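Long-range contact in probable L,D-transpeptidase 3 (Mycobacterium tuberculosis, PDB 6D4K), which is a probable L,D-transpeptidase of the mycobacterial cell wall that does not form 3->3 peptidoglycan cross-links from tetrapeptide donors and may anchor proteins to peptidoglycan: residues F49-T54 / W80-D84. Numbering follows the deposited sequence.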
ATOM      1  N   PHE A  49      19.394  -8.514  -7.664  1.00 18.34           N
ATOM      2  CA  PHE A  49      20.509  -9.215  -8.281  1.00 18.59           C
ATOM      3  C   PHE A  49      21.784  -8.377  -8.260  1.00 18.24           C
ATOM      4  O   PHE A  49      21.742  -7.146  -8.271  1.00 19.23           O
ATOM      5  CB  PHE A  49      20.175  -9.609  -9.720  1.00 18.50           C
ATOM      6  CG  PHE A  49      19.083 -10.631  -9.817  1.00 17.36           C
ATOM      7  CD1 PHE A  49      19.383 -11.975  -9.672  1.00 18.13           C
ATOM      8  CD2 PHE A  49      17.775 -10.251 -10.050  1.00 16.49           C
ATOM      9  CE1 PHE A  49      18.388 -12.948  -9.772  1.00 19.46           C
ATOM     10  CE2 PHE A  49      16.751 -11.215 -10.134  1.00 18.28           C
ATOM     11  CZ  PHE A  49      17.071 -12.561 -10.006  1.00 18.54           C
ATOM     12  N   SER A  50      22.933  -9.056  -8.238  0.66 18.07           N
ATOM     13  CA  SER A  50      24.202  -8.329  -8.207  0.66 20.11           C
ATOM     14  C   SER A  50      24.448  -7.567  -9.501  0.66 18.50           C
ATOM     15  O   SER A  50      25.142  -6.550  -9.484  0.66 18.26           O
ATOM     16  CB  SER A  50      25.363  -9.274  -7.881  0.66 24.13           C
ATOM     17  OG  SER A  50      25.277  -9.707  -6.540  0.66 28.72           O
ATOM     18  N   ALA A  51      23.888  -8.022 -10.619  1.00 19.21           N
ATOM     19  CA  ALA A  51      24.036  -7.321 -11.887  1.00 19.56           C
ATOM     20  C   ALA A  51      22.734  -7.381 -12.679  1.00 20.13           C
ATOM     21  O   ALA A  51      21.955  -8.325 -12.522  1.00 20.20           O
ATOM     22  CB  ALA A  51      25.165  -7.912 -12.743  1.00 22.16           C
ATOM     23  N   PRO A  52      22.484  -6.394 -13.529  1.00 21.44           N
ATOM     24  CA  PRO A  52      21.259  -6.410 -14.339  1.00 21.40           C
ATOM     25  C   PRO A  52      21.148  -7.649 -15.213  1.00 20.69           C
ATOM     26  O   PRO A  52      22.133  -8.154 -15.758  1.00 21.29           O
ATOM     27  CB  PRO A  52      21.396  -5.146 -15.198  1.00 24.41           C
ATOM     28  CG  PRO A  52      22.246  -4.241 -14.378  1.00 27.16           C
ATOM     29  CD  PRO A  52      23.230  -5.131 -13.685  1.00 25.13           C
ATOM     30  N   ILE A  53      19.915  -8.127 -15.353  1.00 19.65           N
ATOM     31  CA  ILE A  53      19.580  -9.163 -16.313  1.00 20.88           C
ATOM     32  C   ILE A  53      18.813  -8.458 -17.417  1.00 29.50           C
ATOM     33  O   ILE A  53      17.595  -8.264 -17.326  1.00 34.53           O
ATOM     34  CB  ILE A  53      18.759 -10.278 -15.649  1.00 19.57           C
ATOM     35  CG1 ILE A  53      19.552 -10.883 -14.485  1.00 21.28           C
ATOM     36  CG2 ILE A  53      18.420 -11.333 -16.679  1.00 22.14           C
ATOM     37  CD1 ILE A  53      18.725 -11.700 -13.533  1.00 22.38           C
ATOM     38  N   THR A  54      19.530  -8.033 -18.451  1.00 32.28           N
ATOM     39  CA  THR A  54      18.915  -7.190 -19.464  1.00 34.24           C
ATOM     40  C   THR A  54      18.185  -7.981 -20.534  1.00 34.82           C
ATOM     41  O   THR A  54      17.367  -7.402 -21.254  1.00 41.05           O
ATOM     42  CB  THR A  54      19.963  -6.273 -20.097  1.00 39.06           C
ATOM     43  OG1 THR A  54      21.128  -7.035 -20.439  1.00 42.24           O
ATOM     44  CG2 THR A  54      20.352  -5.173 -19.117  1.00 36.90           C
ATOM     45  N   TRP A  80       8.960  -8.052 -12.591  1.00 18.66           N
ATOM     46  CA  TRP A  80      10.261  -7.403 -12.675  1.00 21.34           C
ATOM     47  C   TRP A  80      10.097  -5.900 -12.468  1.00 23.55           C
ATOM     48  O   TRP A  80       9.366  -5.240 -13.212  1.00 26.36           O
ATOM     49  CB  TRP A  80      10.946  -7.742 -14.004  1.00 21.49           C
ATOM     50  CG  TRP A  80      11.411  -9.165 -13.990  1.00 20.97           C
ATOM     51  CD1 TRP A  80      10.654 -10.270 -14.222  1.00 20.70           C
ATOM     52  CD2 TRP A  80      12.724  -9.630 -13.661  1.00 18.71           C
ATOM     53  NE1 TRP A  80      11.418 -11.407 -14.072  1.00 19.85           N
ATOM     54  CE2 TRP A  80      12.695 -11.041 -13.732  1.00 18.29           C
ATOM     55  CE3 TRP A  80      13.922  -8.988 -13.312  1.00 19.37           C
ATOM     56  CZ2 TRP A  80      13.815 -11.830 -13.463  1.00 18.19           C
ATOM     57  CZ3 TRP A  80      15.044  -9.760 -13.075  1.00 18.28           C
ATOM     58  CH2 TRP A  80      14.978 -11.177 -13.125  1.00 18.90           C
ATOM     59  N   LEU A  81      10.754  -5.373 -11.431  1.00 22.21           N
ATOM     60  CA  LEU A  81      10.713  -3.942 -11.138  1.00 24.66           C
ATOM     61  C   LEU A  81      11.820  -3.165 -11.837  1.00 27.17           C
ATOM     62  O   LEU A  81      11.655  -1.970 -12.112  1.00 30.38           O
ATOM     63  CB  LEU A  81      10.805  -3.710  -9.626  1.00 24.46           C
ATOM     64  CG  LEU A  81       9.777  -4.450  -8.771  1.00 27.33           C
ATOM     65  CD1 LEU A  81       9.866  -4.055  -7.304  1.00 26.78           C
ATOM     66  CD2 LEU A  81       8.382  -4.208  -9.313  1.00 28.58           C
ATOM     67  N   ASP A  82      12.942  -3.821 -12.111  1.00 27.91           N
ATOM     68  CA  ASP A  82      14.086  -3.258 -12.814  1.00 27.22           C
ATOM     69  C   ASP A  82      14.838  -4.446 -13.396  1.00 27.18           C
ATOM     70  O   ASP A  82      14.489  -5.598 -13.131  1.00 25.55           O
ATOM     71  CB  ASP A  82      14.973  -2.453 -11.853  1.00 31.83           C
ATOM     72  CG  ASP A  82      15.688  -1.279 -12.525  1.00 39.44           C
ATOM     73  OD1 ASP A  82      15.915  -1.303 -13.758  1.00 39.03           O
ATOM     74  OD2 ASP A  82      16.033  -0.322 -11.798  1.00 40.67           O
ATOM     75  N   ASN A  83      15.875  -4.164 -14.194  1.00 27.45           N
ATOM     76  CA  ASN A  83      16.682  -5.246 -14.758  1.00 26.56           C
ATOM     77  C   ASN A  83      17.345  -6.083 -13.687  1.00 22.23           C
ATOM     78  O   ASN A  83      17.723  -7.230 -13.954  1.00 22.56           O
ATOM     79  CB  ASN A  83      17.793  -4.714 -15.668  1.00 31.46           C
ATOM     80  CG  ASN A  83      17.272  -3.876 -16.797  1.00 40.88           C
ATOM     81  OD1 ASN A  83      16.398  -4.307 -17.554  1.00 44.12           O
ATOM     82  ND2 ASN A  83      17.821  -2.673 -16.941  1.00 41.11           N
ATOM     83  N   ASP A  84      17.497  -5.544 -12.479  1.00 21.97           N
ATOM     84  CA  ASP A  84      18.169  -6.252 -11.400  1.00 20.67           C
ATOM     85  C   ASP A  84      17.292  -6.462 -10.177  1.00 19.04           C
ATOM     86  O   ASP A  84      17.821  -6.776  -9.101  1.00 20.04           O
ATOM     87  CB  ASP A  84      19.462  -5.530 -10.995  1.00 20.83           C
ATOM     88  CG  ASP A  84      19.219  -4.103 -10.512  1.00 24.60           C
ATOM     89  OD1 ASP A  84      20.179  -3.476 -10.007  1.00 29.44           O
ATOM     90  OD2 ASP A  84      18.082  -3.600 -10.635  1.00 25.69           O
TER
HETATM   91  O   HOH W   1      22.496  -4.709 -10.295  1.00 23.97           O
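Phe49 and Trp80 illustrate how two loops at one end of a small beta-sandwich domain are joined by a small apolar cluster, which Ile53 completes, and fastened by main-chain bonds. Phe49 ends strand 45-49, Trp80 ends strand 76-80, and strand 85-90 runs between them in the sheet of this Ig-like domain. The Phe49 side chain can be followed outward. Phe49 CB lies 3.7 Å from Asp84 O; with CG anti to its own carbonyl carbon (chi1 -66°), the ring carries CD2 past that same oxygen, at its edge. Further out, Phe49 CE2 reaches Trp80 CH2 at 3.5 Å, and Phe49 CZ stays 4.0 Å from that atom. The phenyl and the six-membered ring of Trp80 are almost parallel, at 8°, but are slid so far apart that they scarcely overlap. Ile53 bridges the two rings: Ile53 CD1 sits over the centre of one phenyl face and meets the indole edge, 3.8 Å from Trp80 CH2. Helix 59-65 adjoins this group through Ala62, and Glu63 accepts a hydrogen bond from Trp80 NE1. Two nearly straight bonds join the backbones: Phe49 N to Asp84 O (2.7 Å), and Ile53 N to Asn83 O (2.8 Å), the latter donor standing well above the carbonyl plane. Beside the second bond, Pro52 CB packs on Asn83 CB, and a water lies within hydrogen-bonding distance of Asp84 OD1 (2.6 Å) and, more distantly, of Phe49 O. The chemistry is thus graded, from the apolar contact to a polar side where Asp84 takes up a water, and the direct hydrogen bonds between the loops use backbone atoms alone.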